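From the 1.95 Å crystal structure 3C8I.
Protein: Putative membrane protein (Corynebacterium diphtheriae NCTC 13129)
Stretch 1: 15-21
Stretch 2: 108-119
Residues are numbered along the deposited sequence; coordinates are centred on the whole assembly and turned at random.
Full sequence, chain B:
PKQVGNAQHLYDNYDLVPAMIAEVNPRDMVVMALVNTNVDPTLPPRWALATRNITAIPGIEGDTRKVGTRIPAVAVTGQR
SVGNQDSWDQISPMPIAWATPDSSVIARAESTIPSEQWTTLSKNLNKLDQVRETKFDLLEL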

ATOM      1  N   ASP B  15       9.736   9.255  17.702  1.00 56.00           N
ATOM      2  CA  ASP B  15      11.126   9.311  18.180  1.00 53.85           C
ATOM      3  C   ASP B  15      12.175   8.764  17.225  1.00 50.79           C
ATOM      4  O   ASP B  15      11.862   8.080  16.263  1.00 51.24           O
ATOM      5  CB  ASP B  15      11.264   8.687  19.563  1.00 54.77           C
ATOM      6  CG  ASP B  15      11.733   9.689  20.575  1.00 57.90           C
ATOM      7  OD1 ASP B  15      12.760  10.353  20.273  1.00 62.05           O
ATOM      8  OD2 ASP B  15      11.086   9.825  21.645  1.00 60.31           O
ATOM      9  N   LEU B  16      13.422   9.115  17.492  1.00 47.92           N
ATOM     10  CA  LEU B  16      14.489   8.855  16.561  1.00 45.15           C
ATOM     11  C   LEU B  16      14.881   7.398  16.616  1.00 42.35           C
ATOM     12  O   LEU B  16      15.048   6.842  17.692  1.00 42.38           O
ATOM     13  CB  LEU B  16      15.705   9.719  16.881  1.00 45.35           C
ATOM     14  CG  LEU B  16      15.562  11.189  16.491  1.00 46.55           C
ATOM     15  CD1 LEU B  16      16.742  11.984  17.070  1.00 45.32           C
ATOM     16  CD2 LEU B  16      15.438  11.334  14.952  1.00 44.04           C
ATOM     17  N   VAL B  17      15.065   6.805  15.445  1.00 38.91           N
ATOM     18  CA  VAL B  17      15.622   5.479  15.327  1.00 36.15           C
ATOM     19  C   VAL B  17      16.828   5.550  14.390  1.00 33.87           C
ATOM     20  O   VAL B  17      16.845   6.338  13.446  1.00 32.70           O
ATOM     21  CB  VAL B  17      14.556   4.435  14.836  1.00 35.87           C
ATOM     22  CG1 VAL B  17      13.380   4.371  15.813  1.00 35.74           C
ATOM     23  CG2 VAL B  17      14.042   4.733  13.415  1.00 33.55           C
ATOM     24  N   PRO B  18      17.838   4.721  14.641  1.00 31.75           N
ATOM     25  CA  PRO B  18      18.896   4.630  13.637  1.00 30.76           C
ATOM     26  C   PRO B  18      18.437   3.844  12.407  1.00 29.06           C
ATOM     27  O   PRO B  18      17.689   2.862  12.536  1.00 28.18           O
ATOM     28  CB  PRO B  18      19.997   3.873  14.360  1.00 30.26           C
ATOM     29  CG  PRO B  18      19.290   3.059  15.361  1.00 31.31           C
ATOM     30  CD  PRO B  18      18.089   3.824  15.785  1.00 31.46           C
ATOM     31  N   ALA B  19      18.874   4.294  11.239  1.00 27.87           N
ATOM     32  CA  ALA B  19      18.741   3.530  10.003  1.00 28.17           C
ATOM     33  C   ALA B  19      20.067   3.591   9.230  1.00 27.03           C
ATOM     34  O   ALA B  19      20.914   4.466   9.488  1.00 28.34           O
ATOM     35  CB  ALA B  19      17.544   4.045   9.149  1.00 26.42           C
ATOM     36  N   MET B  20      20.255   2.659   8.309  1.00 27.01           N
ATOM     37  CA  MET B  20      21.507   2.509   7.602  1.00 26.70           C
ATOM     38  C   MET B  20      21.250   1.870   6.246  1.00 27.22           C
ATOM     39  O   MET B  20      20.385   0.990   6.114  1.00 27.16           O
ATOM     40  CB  MET B  20      22.431   1.603   8.448  1.00 26.59           C
ATOM     41  CG  MET B  20      23.897   1.476   7.975  1.00 27.01           C
ATOM     42  SD  MET B  20      24.921   0.590   9.218  1.00 23.11           S
ATOM     43  CE  MET B  20      24.691   1.642  10.606  1.00 27.14           C
ATOM     44  N   ILE B  21      22.033   2.273   5.247  1.00 27.49           N
ATOM     45  CA  ILE B  21      21.923   1.687   3.913  1.00 28.14           C
ATOM     46  C   ILE B  21      22.471   0.266   3.974  1.00 28.78           C
ATOM     47  O   ILE B  21      23.643   0.047   4.319  1.00 27.21           O
ATOM     48  CB  ILE B  21      22.646   2.489   2.815  1.00 28.23           C
ATOM     49  CG1 ILE B  21      22.163   3.948   2.768  1.00 29.37           C
ATOM     50  CG2 ILE B  21      22.503   1.756   1.448  1.00 28.38           C
ATOM     51  CD1 ILE B  21      22.906   4.821   1.720  1.00 29.60           C
ATOM     52  N   ARG B 108      22.808  16.443  14.196  1.00 45.41           N
ATOM     53  CA  ARG B 108      22.425  16.364  15.597  1.00 45.24           C
ATOM     54  C   ARG B 108      21.674  15.079  15.900  1.00 44.69           C
ATOM     55  O   ARG B 108      22.005  14.374  16.860  1.00 43.96           O
ATOM     56  CB  ARG B 108      21.527  17.538  15.956  1.00 46.23           C
ATOM     57  CG  ARG B 108      21.257  17.676  17.444  1.00 48.09           C
ATOM     58  CD  ARG B 108      22.256  18.669  18.084  1.00 51.06           C
ATOM     59  NE  ARG B 108      22.135  18.750  19.551  1.00 51.65           N
ATOM     60  CZ  ARG B 108      22.999  18.238  20.433  1.00 53.84           C
ATOM     61  NH1 ARG B 108      24.093  17.578  20.041  1.00 54.59           N
ATOM     62  NH2 ARG B 108      22.773  18.393  21.738  1.00 54.63           N
ATOM     63  N   ALA B 109      20.648  14.806  15.087  1.00 43.97           N
ATOM     64  CA  ALA B 109      19.872  13.572  15.160  1.00 43.33           C
ATOM     65  C   ALA B 109      20.763  12.356  15.267  1.00 42.43           C
ATOM     66  O   ALA B 109      20.502  11.486  16.079  1.00 42.18           O
ATOM     67  CB  ALA B 109      18.972  13.439  13.930  1.00 43.46           C
ATOM     68  N   GLU B 110      21.807  12.296  14.441  1.00 42.11           N
ATOM     69  CA  GLU B 110      22.688  11.132  14.397  1.00 42.62           C
ATOM     70  C   GLU B 110      23.473  10.956  15.699  1.00 42.63           C
ATOM     71  O   GLU B 110      23.601   9.838  16.197  1.00 42.31           O
ATOM     72  CB  GLU B 110      23.656  11.191  13.205  1.00 42.38           C
ATOM     73  CG  GLU B 110      24.651  10.024  13.190  1.00 43.11           C
ATOM     74  CD  GLU B 110      25.618  10.051  12.026  1.00 44.09           C
ATOM     75  OE1 GLU B 110      25.172  10.349  10.889  1.00 46.49           O
ATOM     76  OE2 GLU B 110      26.823   9.752  12.259  1.00 46.24           O
ATOM     77  N   SER B 111      24.010  12.053  16.234  1.00 42.50           N
ATOM     78  CA  SER B 111      24.720  12.022  17.515  1.00 42.81           C
ATOM     79  C   SER B 111      23.785  11.767  18.712  1.00 42.75           C
ATOM     80  O   SER B 111      24.202  11.151  19.687  1.00 43.70           O
ATOM     81  CB  SER B 111      25.536  13.311  17.720  1.00 42.74           C
ATOM     82  OG  SER B 111      24.712  14.453  17.573  1.00 43.92           O
ATOM     83  N   THR B 112      22.536  12.213  18.628  1.00 42.66           N
ATOM     84  CA  THR B 112      21.538  11.974  19.678  1.00 42.77           C
ATOM     85  C   THR B 112      21.156  10.485  19.818  1.00 42.92           C
ATOM     86  O   THR B 112      20.867  10.004  20.921  1.00 43.22           O
ATOM     87  CB  THR B 112      20.245  12.772  19.397  1.00 42.52           C
ATOM     88  OG1 THR B 112      20.508  14.176  19.484  1.00 44.54           O
ATOM     89  CG2 THR B 112      19.153  12.411  20.373  1.00 42.92           C
ATOM     90  N   ILE B 113      21.142   9.753  18.706  1.00 42.09           N
ATOM     91  CA  ILE B 113      20.828   8.323  18.764  1.00 41.95           C
ATOM     92  C   ILE B 113      21.987   7.603  19.457  1.00 41.77           C
ATOM     93  O   ILE B 113      23.144   7.752  19.053  1.00 41.25           O
ATOM     94  CB  ILE B 113      20.518   7.722  17.355  1.00 41.52           C
ATOM     95  CG1 ILE B 113      19.210   8.302  16.808  1.00 41.81           C
ATOM     96  CG2 ILE B 113      20.418   6.190  17.413  1.00 41.25           C
ATOM     97  CD1 ILE B 113      19.114   8.220  15.298  1.00 41.09           C
ATOM     98  N   PRO B 114      21.687   6.856  20.538  1.00 42.11           N
ATOM     99  CA  PRO B 114      22.734   6.110  21.241  1.00 41.74           C
ATOM    100  C   PRO B 114      23.697   5.366  20.308  1.00 41.57           C
ATOM    101  O   PRO B 114      23.275   4.718  19.343  1.00 41.32           O
ATOM    102  CB  PRO B 114      21.929   5.128  22.095  1.00 41.90           C
ATOM    103  CG  PRO B 114      20.733   5.894  22.459  1.00 41.90           C
ATOM    104  CD  PRO B 114      20.379   6.698  21.213  1.00 41.97           C
ATOM    105  N   SER B 115      24.987   5.492  20.597  1.00 40.95           N
ATOM    106  CA  SER B 115      26.034   4.793  19.870  1.00 40.46           C
ATOM    107  C   SER B 115      25.792   3.292  19.843  1.00 39.98           C
ATOM    108  O   SER B 115      26.107   2.632  18.855  1.00 40.16           O
ATOM    109  CB  SER B 115      27.373   5.074  20.538  1.00 40.60           C
ATOM    110  OG  SER B 115      27.208   5.079  21.949  1.00 41.16           O
ATOM    111  N   GLU B 116      25.247   2.762  20.938  1.00 39.44           N
ATOM    112  CA  GLU B 116      25.001   1.307  21.090  1.00 39.02           C
ATOM    113  C   GLU B 116      23.861   0.799  20.195  1.00 37.71           C
ATOM    114  O   GLU B 116      23.888  -0.347  19.726  1.00 36.48           O
ATOM    115  CB  GLU B 116      24.723   0.944  22.559  1.00 40.06           C
ATOM    116  CG  GLU B 116      23.766   1.907  23.297  1.00 43.22           C
ATOM    117  CD  GLU B 116      24.484   3.042  24.047  1.00 47.40           C
ATOM    118  OE1 GLU B 116      25.694   3.275  23.816  1.00 49.11           O
ATOM    119  OE2 GLU B 116      23.825   3.719  24.872  1.00 51.29           O
ATOM    120  N   GLN B 117      22.872   1.661  19.955  1.00 36.86           N
ATOM    121  CA  GLN B 117      21.857   1.391  18.949  1.00 35.90           C
ATOM    122  C   GLN B 117      22.479   1.434  17.564  1.00 35.11           C
ATOM    123  O   GLN B 117      22.191   0.579  16.731  1.00 34.46           O
ATOM    124  CB  GLN B 117      20.698   2.373  19.054  1.00 36.05           C
ATOM    125  CG  GLN B 117      19.814   2.139  20.260  1.00 35.63           C
ATOM    126  CD  GLN B 117      18.614   3.068  20.324  1.00 36.04           C
ATOM    127  OE1 GLN B 117      18.117   3.580  19.300  1.00 34.34           O
ATOM    128  NE2 GLN B 117      18.117   3.274  21.536  1.00 34.36           N
ATOM    129  N   TRP B 118      23.348   2.420  17.319  1.00 34.37           N
ATOM    130  CA  TRP B 118      24.109   2.442  16.072  1.00 33.80           C
ATOM    131  C   TRP B 118      24.902   1.152  15.899  1.00 33.24           C
ATOM    132  O   TRP B 118      24.843   0.525  14.857  1.00 32.96           O
ATOM    133  CB  TRP B 118      25.043   3.655  15.977  1.00 33.28           C
ATOM    134  CG  TRP B 118      24.332   4.940  15.643  1.00 32.44           C
ATOM    135  CD1 TRP B 118      24.244   6.042  16.423  1.00 33.52           C
ATOM    136  CD2 TRP B 118      23.621   5.230  14.443  1.00 31.16           C
ATOM    137  NE1 TRP B 118      23.509   7.018  15.789  1.00 34.01           N
ATOM    138  CE2 TRP B 118      23.117   6.545  14.562  1.00 33.22           C
ATOM    139  CE3 TRP B 118      23.352   4.505  13.273  1.00 32.35           C
ATOM    140  CZ2 TRP B 118      22.345   7.154  13.555  1.00 33.42           C
ATOM    141  CZ3 TRP B 118      22.588   5.113  12.263  1.00 32.46           C
ATOM    142  CH2 TRP B 118      22.085   6.419  12.417  1.00 32.62           C
ATOM    143  N   THR B 119      25.620   0.735  16.933  1.00 33.64           N
ATOM    144  CA  THR B 119      26.445  -0.459  16.814  1.00 33.57           C
ATOM    145  C   THR B 119      25.587  -1.742  16.642  1.00 32.84           C
ATOM    146  O   THR B 119      25.881  -2.583  15.784  1.00 32.49           O
ATOM    147  CB  THR B 119      27.512  -0.528  17.965  1.00 34.67           C
ATOM    148  OG1 THR B 119      26.867  -0.814  19.213  1.00 38.79           O
ATOM    149  CG2 THR B 119      28.266   0.782  18.084  1.00 33.64           C
TER
HETATM  150  O   HOH W   1      17.192   6.004  19.171  1.00 42.76           O

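A strand, reaching to Ile 21 and continuing beyond it, packs against two helical segments joined by a bend at Ile 113 and Pro 114. The strand and helix 115-119 run in roughly the same direction, at 34°, and their axes approach to 8.5 Å. The backbones come nearest at Pro 18 and Trp 118, with CA atoms 6.2 Å apart. No direct hydrogen bond crosses the interface. The fit is mainly apolar and depends on shape.

The strand alternates. Leu 16, Pro 18 and Met 20 point toward the helices; Val 17 and Ala 19 point away. Pro 18 is the central bump. Its ring sits in a hollow formed by Ile 113, Gln 117 and Trp 118. Pro 18 CB lies over the six-membered ring of Trp 118, 3.6 Å from its centroid and 14° off the normal, a CH-pi contact. Pro 18 CD meets Ile 113 CG2 at 3.7 Å and Gln 117 OE1 at 3.5 Å.

The indole is held by its own stretch: Trp 118 NE1 donates to Glu 110 O at 2.9 Å. This bond ties the second helix back to the first across the bend. The ring edge faces the strand further along. Ala 19 O lies 3.3 Å from Trp 118 CZ3, and Met 20 CE is 4.1 Å from Trp 118 CE3, both near the ring plane.

Ile 113 leaves helical geometry and turns its side chain toward the strand. It fits between Leu 16 and Pro 18, with Ile 113 CG1 3.8 Å from Leu 16 CB. Leu 16 also reaches the first helix, where its CD1 is 4.1 Å from both Ala 109 CB and Thr 112 CG2.

One water bridges the stretches, donating to Leu 16 O at 2.7 Å and to Gln 117 OE1 at 2.6 Å.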